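Local structure of putative ATPase, AAA family (Prochlorococcus marinus subsp. pastoris str. CCMP1986, 3CTD) at residues E66-I71 and D99-V104; I39-K44 and L55-N60. The protein is the C-terminal part of a RarA/MGS1/WRNIP1-type AAA ATPase that probably acts, driven by DNA-dependent ATP hydrolysis, in the cellular response to stalled DNA replication. The protein carries 1 engineered substitution. One frame throughout, in Å; residues are numbered along the deposited sequence.

Both contacts join helices of the same all-helical bundle, their centres about 16 Å apart. Interaction 2 is the buried one: helices 36-47 and 51-63, consecutive in the chain, run antiparallel and meet through Ala41, Phe42, Trp57 and Leu58. Interaction 1 lies nearer the surface, where the first turn of helix 68-83 faces the last turn of helix 90-104; of its touching residues just Phe101 is buried, and two polar side chains fill out the exposed margin. Helix 68-83 connects them, since Phe70 packs on Ile39 and Ile71 on Phe42 and Leu58. Neither contact has a hydrogen bond between its segments, and both touch the second subunit.

Interaction 1 (E66-I71 and D99-V104)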
ATOM      1  N   GLU B  66      11.143 -11.864  23.515  1.00 37.61           N
ATOM      2  CA  GLU B  66      11.856 -11.722  22.245  1.00 36.36           C
ATOM      3  C   GLU B  66      11.698 -10.322  21.701  1.00 37.57           C
ATOM      4  O   GLU B  66      10.655  -9.713  21.855  1.00 40.75           O
ATOM      5  CB  GLU B  66      11.321 -12.749  21.238  1.00 40.95           C
ATOM      6  CG  GLU B  66      11.996 -12.729  19.884  1.00 40.66           C
ATOM      7  CD  GLU B  66      13.457 -13.087  19.966  1.00 42.18           C
ATOM      8  OE1 GLU B  66      13.728 -14.304  20.019  1.00 41.95           O
ATOM      9  OE2 GLU B  66      14.319 -12.163  19.989  1.00 44.72           O
ATOM     10  N   ASP B  67      12.736  -9.783  21.081  1.00 41.42           N
ATOM     11  CA  ASP B  67      12.671  -8.420  20.539  1.00 41.43           C
ATOM     12  C   ASP B  67      11.644  -8.342  19.406  1.00 40.67           C
ATOM     13  O   ASP B  67      11.766  -9.084  18.456  1.00 42.01           O
ATOM     14  CB  ASP B  67      14.056  -8.110  19.983  1.00 42.19           C
ATOM     15  CG  ASP B  67      14.167  -6.722  19.394  1.00 47.33           C
ATOM     16  OD1 ASP B  67      13.146  -5.988  19.236  1.00 45.96           O
ATOM     17  OD2 ASP B  67      15.321  -6.371  19.070  1.00 52.54           O
ATOM     18  N   PRO B  68      10.626  -7.462  19.496  1.00 42.93           N
ATOM     19  CA  PRO B  68       9.635  -7.410  18.398  1.00 44.20           C
ATOM     20  C   PRO B  68      10.260  -7.064  17.036  1.00 46.03           C
ATOM     21  O   PRO B  68       9.850  -7.627  16.008  1.00 48.10           O
ATOM     22  CB  PRO B  68       8.634  -6.312  18.835  1.00 41.53           C
ATOM     23  CG  PRO B  68       9.366  -5.508  19.834  1.00 44.59           C
ATOM     24  CD  PRO B  68      10.334  -6.466  20.540  1.00 43.40           C
ATOM     25  N   ASN B  69      11.249  -6.174  17.021  1.00 46.64           N
ATOM     26  CA  ASN B  69      12.005  -5.874  15.780  1.00 48.51           C
ATOM     27  C   ASN B  69      12.595  -7.123  15.153  1.00 49.45           C
ATOM     28  O   ASN B  69      12.524  -7.300  13.930  1.00 51.68           O
ATOM     29  CB  ASN B  69      13.126  -4.857  16.026  1.00 49.97           C
ATOM     30  CG  ASN B  69      12.589  -3.526  16.528  1.00 53.44           C
ATOM     31  OD1 ASN B  69      11.712  -2.921  15.897  1.00 52.96           O
ATOM     32  ND2 ASN B  69      13.069  -3.091  17.702  1.00 50.64           N
ATOM     33  N   PHE B  70      13.152  -8.010  15.979  1.00 42.02           N
ATOM     34  CA  PHE B  70      13.617  -9.281  15.463  1.00 41.37           C
ATOM     35  C   PHE B  70      12.458 -10.093  14.832  1.00 42.41           C
ATOM     36  O   PHE B  70      12.566 -10.588  13.714  1.00 44.89           O
ATOM     37  CB  PHE B  70      14.362 -10.061  16.534  1.00 38.14           C
ATOM     38  CG  PHE B  70      14.809 -11.397  16.100  1.00 42.97           C
ATOM     39  CD1 PHE B  70      15.679 -11.539  15.031  1.00 44.92           C
ATOM     40  CD2 PHE B  70      14.364 -12.531  16.754  1.00 47.15           C
ATOM     41  CE1 PHE B  70      16.116 -12.805  14.621  1.00 49.88           C
ATOM     42  CE2 PHE B  70      14.781 -13.797  16.345  1.00 52.75           C
ATOM     43  CZ  PHE B  70      15.677 -13.938  15.273  1.00 49.61           C
ATOM     44  N   ILE B  71      11.325 -10.172  15.495  1.00 40.21           N
ATOM     45  CA  ILE B  71      10.198 -10.935  14.917  1.00 39.08           C
ATOM     46  C   ILE B  71       9.750 -10.317  13.581  1.00 33.87           C
ATOM     47  O   ILE B  71       9.520 -11.020  12.603  1.00 31.51           O
ATOM     48  CB  ILE B  71       8.994 -10.972  15.889  1.00 35.29           C
ATOM     49  CG1 ILE B  71       9.396 -11.635  17.222  1.00 32.45           C
ATOM     50  CG2 ILE B  71       7.771 -11.578  15.223  1.00 28.30           C
ATOM     51  CD1 ILE B  71       8.448 -11.258  18.382  1.00 28.88           C
ATOM     52  N   ASP B  99       5.565  -0.657  10.829  1.00 36.28           N
ATOM     53  CA  ASP B  99       5.405   0.766  11.116  1.00 38.35           C
ATOM     54  C   ASP B  99       4.324   1.052  12.159  1.00 39.62           C
ATOM     55  O   ASP B  99       4.446   1.992  12.969  1.00 42.07           O
ATOM     56  CB  ASP B  99       5.101   1.575   9.858  1.00 36.73           C
ATOM     57  CG  ASP B  99       6.210   1.555   8.903  1.00 38.35           C
ATOM     58  OD1 ASP B  99       7.337   1.253   9.299  1.00 40.16           O
ATOM     59  OD2 ASP B  99       5.967   1.814   7.727  1.00 46.72           O
ATOM     60  N   ALA B 100       3.237   0.288  12.144  1.00 36.99           N
ATOM     61  CA  ALA B 100       2.199   0.562  13.123  1.00 33.09           C
ATOM     62  C   ALA B 100       2.767   0.254  14.518  1.00 34.77           C
ATOM     63  O   ALA B 100       2.648   1.063  15.435  1.00 34.78           O
ATOM     64  CB  ALA B 100       0.978  -0.219  12.827  1.00 33.66           C
ATOM     65  N   PHE B 101       3.491  -0.847  14.649  1.00 35.49           N
ATOM     66  CA  PHE B 101       4.090  -1.186  15.924  1.00 37.59           C
ATOM     67  C   PHE B 101       5.054  -0.086  16.429  1.00 41.82           C
ATOM     68  O   PHE B 101       4.992   0.271  17.619  1.00 42.77           O
ATOM     69  CB  PHE B 101       4.751  -2.581  15.879  1.00 38.80           C
ATOM     70  CG  PHE B 101       5.262  -3.043  17.219  1.00 41.71           C
ATOM     71  CD1 PHE B 101       4.513  -3.919  17.999  1.00 41.25           C
ATOM     72  CD2 PHE B 101       6.469  -2.551  17.727  1.00 37.21           C
ATOM     73  CE1 PHE B 101       4.972  -4.332  19.259  1.00 42.70           C
ATOM     74  CE2 PHE B 101       6.926  -2.941  18.971  1.00 38.96           C
ATOM     75  CZ  PHE B 101       6.176  -3.834  19.754  1.00 43.43           C
ATOM     76  N   ASP B 102       5.934   0.442  15.562  1.00 40.32           N
ATOM     77  CA  ASP B 102       6.798   1.585  15.949  1.00 39.88           C
ATOM     78  C   ASP B 102       5.993   2.767  16.486  1.00 36.52           C
ATOM     79  O   ASP B 102       6.378   3.399  17.454  1.00 37.78           O
ATOM     80  CB  ASP B 102       7.846   1.996  14.865  1.00 43.40           C
ATOM     81  CG  ASP B 102       9.020   0.938  14.737  1.00 55.54           C
ATOM     82  OD1 ASP B 102       9.297   0.201  15.734  1.00 59.29           O
ATOM     83  OD2 ASP B 102       9.663   0.797  13.652  1.00 55.41           O
ATOM     84  N   ARG B 103       4.839   3.043  15.912  1.00 36.65           N
ATOM     85  CA  ARG B 103       4.047   4.152  16.426  1.00 34.61           C
ATOM     86  C   ARG B 103       3.347   3.826  17.733  1.00 38.00           C
ATOM     87  O   ARG B 103       3.120   4.733  18.527  1.00 43.65           O
ATOM     88  CB  ARG B 103       3.022   4.654  15.395  1.00 32.59           C
ATOM     89  N   VAL B 104       3.003   2.561  17.997  1.00 36.25           N
ATOM     90  CA  VAL B 104       2.066   2.296  19.108  1.00 30.73           C
ATOM     91  C   VAL B 104       2.764   1.546  20.266  1.00 36.41           C
ATOM     92  O   VAL B 104       2.530   1.812  21.430  1.00 33.43           O
ATOM     93  CB  VAL B 104       0.768   1.600  18.608  1.00 31.63           C
ATOM     94  CG1 VAL B 104      -0.157   1.336  19.735  1.00 39.89           C
ATOM     95  CG2 VAL B 104      -0.053   2.528  17.653  1.00 29.65           C
TER
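Pro68 packed against the ring of Phe101 makes this a small apolar contact between two helix ends, with the first turn of helix 68-83 set beside the last turn of helix 90-104 in the MgsA-type C-terminal region. The proline offers CB and CG, and CG approaches Phe101 CZ to 3.6 Å. The two side chains cross at about a right angle, the ring being approached obliquely at its far end, CE2 and CZ. Phe101 reaches across because its CG is anti to the backbone N (chi1 -174°), which extends the ring from its helix toward the proline. Phe106 stacks edge-to-face on the same ring and also touches Pro68, while Leu113 of helix 110-121 gives the ring a further neighbour.

On the exposed margin, Asn69 and Asp102 come near each other without bonding, and their amide and carboxylate planes are turned 49° apart.

The helix start that carries Pro68 is capped by the residue before it. Asp67 is the N-cap of helix 68-83, and its OD1 accepts from Asn69 N at 2.9 Å, the N-H lying well above the carboxylate plane. One residue earlier, Glu66 OE2 takes the N-H of Asp67 N at 3.1 Å, on the anti side of the carboxylate. Two acids therefore sit at the start of the helix, where their negative charge would probably suit the helix dipole. Between the segments no hydrogen bond forms, and the closest polar approach, as modelled, is 4.0 Å between Asn69 OD1 and Asp102 OD1, so the cohesion comes from the proline and the phenylalanine.

Interaction 2 (I39-K44 and L55-N60); sequences ISAFIK and LYWLAN
Ala41 and Trp57 meet in a CH-pi contact: the methyl CB of Ala41 sits 3.7 Å from the centroid of the five-membered ring of Trp57, just 8° off the ring normal. The opposite face of the indole is taken by Tyr56 CD2, 3.8 Å above the plane, so the flat group is sandwiched between the facing helix and its own neighbour in sequence. Trp57 CG lies anti to its carbonyl carbon (chi1 -55°), which turns a face of the indole to the Ala41 methyl.

The remaining apolar contacts centre on Phe42. Its backbone comes close to Trp57, with Phe42 CA 3.8 Å from Trp57 CB, and the two CB atoms are 3.9 Å apart. Farther out, Phe42 CE1 touches Leu58 CB at 3.8 Å; these two side chains lie side by side and point the same way, each with CG anti to its backbone N. Helices 36-47 and 51-63 form an antiparallel helical hairpin; the axes of segments 39-44 and 55-60 come within 8.6 Å, their directions 153° apart, and the hairpin joins the end of the AAA lid region to the start of the MgsA-type C-terminal region. Phe42 and Leu58 both turn toward helix 110-121, where each meets Ser117, and Phe42 also packs on Leu75 of helix 68-83.

Polar groups at this contact find their partners beyond the facing helix segment. Trp57 NE1 donates to Tyr173 O of the second subunit, which gives the N-H of this buried indole an acceptor and probably helps to hold the ring's rotation. Ala41 O, 3.7 Å from Trp57 CD1, is hydrogen-bonded to Ser45 OG.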
ATOM      1  N   ILE B  39      11.746 -19.322  17.053  1.00 45.77           N
ATOM      2  CA  ILE B  39      11.563 -18.529  15.830  1.00 45.76           C
ATOM      3  C   ILE B  39      11.501 -19.429  14.589  1.00 44.24           C
ATOM      4  O   ILE B  39      10.708 -19.182  13.668  1.00 44.84           O
ATOM      5  CB  ILE B  39      12.609 -17.389  15.672  1.00 50.11           C
ATOM      6  CG1 ILE B  39      12.121 -16.332  14.657  1.00 53.44           C
ATOM      7  CG2 ILE B  39      13.965 -17.931  15.247  1.00 51.29           C
ATOM      8  CD1 ILE B  39      11.576 -15.051  15.254  1.00 49.65           C
ATOM      9  N   SER B  40      12.283 -20.500  14.586  1.00 39.21           N
ATOM     10  CA  SER B  40      12.212 -21.482  13.503  1.00 37.19           C
ATOM     11  C   SER B  40      10.824 -22.144  13.409  1.00 36.25           C
ATOM     12  O   SER B  40      10.199 -22.222  12.335  1.00 39.57           O
ATOM     13  CB  SER B  40      13.344 -22.514  13.657  1.00 38.30           C
ATOM     14  OG  SER B  40      13.063 -23.701  12.944  1.00 43.69           O
ATOM     15  N   ALA B  41      10.300 -22.592  14.531  1.00 34.61           N
ATOM     16  CA  ALA B  41       8.955 -23.196  14.513  1.00 36.77           C
ATOM     17  C   ALA B  41       7.816 -22.213  14.043  1.00 36.04           C
ATOM     18  O   ALA B  41       6.825 -22.601  13.370  1.00 37.63           O
ATOM     19  CB  ALA B  41       8.653 -23.807  15.888  1.00 31.58           C
ATOM     20  N   PHE B  42       7.988 -20.949  14.406  1.00 31.85           N
ATOM     21  CA  PHE B  42       7.135 -19.825  13.982  1.00 33.11           C
ATOM     22  C   PHE B  42       7.120 -19.657  12.452  1.00 32.21           C
ATOM     23  O   PHE B  42       6.086 -19.718  11.810  1.00 35.67           O
ATOM     24  CB  PHE B  42       7.679 -18.543  14.668  1.00 33.49           C
ATOM     25  CG  PHE B  42       6.953 -17.276  14.304  1.00 34.65           C
ATOM     26  CD1 PHE B  42       5.579 -17.126  14.599  1.00 29.10           C
ATOM     27  CD2 PHE B  42       7.658 -16.200  13.711  1.00 31.05           C
ATOM     28  CE1 PHE B  42       4.905 -15.925  14.285  1.00 30.65           C
ATOM     29  CE2 PHE B  42       6.996 -15.016  13.385  1.00 32.84           C
ATOM     30  CZ  PHE B  42       5.597 -14.875  13.675  1.00 31.52           C
ATOM     31  N   ILE B  43       8.286 -19.495  11.857  1.00 30.02           N
ATOM     32  CA  ILE B  43       8.388 -19.401  10.422  1.00 28.95           C
ATOM     33  C   ILE B  43       7.913 -20.692   9.750  1.00 33.39           C
ATOM     34  O   ILE B  43       7.260 -20.654   8.703  1.00 35.08           O
ATOM     35  CB  ILE B  43       9.846 -19.071  10.034  1.00 33.65           C
ATOM     36  CG1 ILE B  43      10.246 -17.721  10.661  1.00 31.32           C
ATOM     37  CG2 ILE B  43      10.021 -19.064   8.524  1.00 29.67           C
ATOM     38  CD1 ILE B  43       9.210 -16.568  10.201  1.00 32.34           C
ATOM     39  N   LYS B  44       8.198 -21.851  10.332  1.00 32.58           N
ATOM     40  CA  LYS B  44       7.751 -23.050   9.650  1.00 31.01           C
ATOM     41  C   LYS B  44       6.266 -23.172   9.714  1.00 32.63           C
ATOM     42  O   LYS B  44       5.676 -23.560   8.736  1.00 37.24           O
ATOM     43  CB  LYS B  44       8.418 -24.315  10.179  1.00 34.58           C
ATOM     44  CG  LYS B  44       9.914 -24.209  10.253  1.00 31.15           C
ATOM     45  CD  LYS B  44      10.493 -25.598  10.533  1.00 38.57           C
ATOM     46  CE  LYS B  44      12.002 -25.537  10.798  1.00 37.20           C
ATOM     47  NZ  LYS B  44      12.725 -25.333   9.546  1.00 41.49           N
ATOM     48  N   LEU B  55       0.173 -18.692  15.765  1.00 29.14           N
ATOM     49  CA  LEU B  55      -0.134 -17.890  16.959  1.00 28.19           C
ATOM     50  C   LEU B  55       0.541 -18.395  18.239  1.00 30.96           C
ATOM     51  O   LEU B  55       1.045 -17.609  19.073  1.00 29.08           O
ATOM     52  CB  LEU B  55      -1.628 -17.766  17.139  1.00 29.17           C
ATOM     53  CG  LEU B  55      -2.347 -16.904  16.131  1.00 29.58           C
ATOM     54  CD1 LEU B  55      -3.801 -17.114  16.394  1.00 34.30           C
ATOM     55  CD2 LEU B  55      -1.952 -15.415  16.267  1.00 24.16           C
ATOM     56  N   TYR B  56       0.575 -19.712  18.389  1.00 33.20           N
ATOM     57  CA  TYR B  56       1.193 -20.306  19.559  1.00 32.84           C
ATOM     58  C   TYR B  56       2.672 -19.948  19.639  1.00 34.28           C
ATOM     59  O   TYR B  56       3.128 -19.444  20.683  1.00 35.58           O
ATOM     60  CB  TYR B  56       0.958 -21.808  19.549  1.00 41.69           C
ATOM     61  CG  TYR B  56       1.545 -22.528  20.701  1.00 46.31           C
ATOM     62  CD1 TYR B  56       0.839 -22.674  21.890  1.00 50.58           C
ATOM     63  CD2 TYR B  56       2.812 -23.073  20.610  1.00 49.57           C
ATOM     64  CE1 TYR B  56       1.409 -23.320  22.977  1.00 54.50           C
ATOM     65  CE2 TYR B  56       3.388 -23.737  21.673  1.00 51.81           C
ATOM     66  CZ  TYR B  56       2.691 -23.863  22.857  1.00 55.25           C
ATOM     67  OH  TYR B  56       3.266 -24.551  23.911  1.00 55.46           O
ATOM     68  N   TRP B  57       3.431 -20.111  18.551  1.00 30.42           N
ATOM     69  CA  TRP B  57       4.863 -19.742  18.636  1.00 30.47           C
ATOM     70  C   TRP B  57       5.090 -18.247  18.752  1.00 29.66           C
ATOM     71  O   TRP B  57       6.039 -17.819  19.389  1.00 35.25           O
ATOM     72  CB  TRP B  57       5.717 -20.366  17.496  1.00 35.78           C
ATOM     73  CG  TRP B  57       5.555 -21.860  17.439  1.00 35.95           C
ATOM     74  CD1 TRP B  57       4.896 -22.564  16.487  1.00 35.48           C
ATOM     75  CD2 TRP B  57       5.995 -22.815  18.429  1.00 35.74           C
ATOM     76  NE1 TRP B  57       4.914 -23.898  16.801  1.00 40.21           N
ATOM     77  CE2 TRP B  57       5.589 -24.082  17.985  1.00 38.46           C
ATOM     78  CE3 TRP B  57       6.708 -22.713  19.652  1.00 40.64           C
ATOM     79  CZ2 TRP B  57       5.876 -25.271  18.709  1.00 39.80           C
ATOM     80  CZ3 TRP B  57       6.991 -23.881  20.383  1.00 38.45           C
ATOM     81  CH2 TRP B  57       6.567 -25.146  19.902  1.00 39.82           C
ATOM     82  N   LEU B  58       4.235 -17.433  18.152  1.00 31.22           N
ATOM     83  CA  LEU B  58       4.269 -15.962  18.417  1.00 34.65           C
ATOM     84  C   LEU B  58       4.116 -15.677  19.918  1.00 34.39           C
ATOM     85  O   LEU B  58       4.928 -14.987  20.526  1.00 34.21           O
ATOM     86  CB  LEU B  58       3.159 -15.203  17.638  1.00 30.84           C
ATOM     87  CG  LEU B  58       3.132 -13.688  17.832  1.00 30.60           C
ATOM     88  CD1 LEU B  58       4.468 -13.008  17.437  1.00 28.09           C
ATOM     89  CD2 LEU B  58       2.030 -13.116  17.027  1.00 26.49           C
ATOM     90  N   ALA B  59       3.073 -16.240  20.511  1.00 34.26           N
ATOM     91  CA  ALA B  59       2.782 -16.025  21.922  1.00 35.83           C
ATOM     92  C   ALA B  59       3.967 -16.493  22.792  1.00 40.11           C
ATOM     93  O   ALA B  59       4.389 -15.791  23.740  1.00 39.58           O
ATOM     94  CB  ALA B  59       1.471 -16.761  22.290  1.00 35.49           C
ATOM     95  N   ASN B  60       4.508 -17.672  22.461  1.00 40.76           N
ATOM     96  CA  ASN B  60       5.704 -18.167  23.103  1.00 37.83           C
ATOM     97  C   ASN B  60       6.774 -17.097  23.115  1.00 37.41           C
ATOM     98  O   ASN B  60       7.296 -16.723  24.164  1.00 38.79           O
ATOM     99  CB  ASN B  60       6.220 -19.372  22.329  1.00 43.99           C
ATOM    100  CG  ASN B  60       7.451 -20.008  22.977  1.00 48.30           C
ATOM    101  OD1 ASN B  60       8.484 -19.349  23.241  1.00 50.70           O
ATOM    102  ND2 ASN B  60       7.354 -21.298  23.225  1.00 47.99           N
TER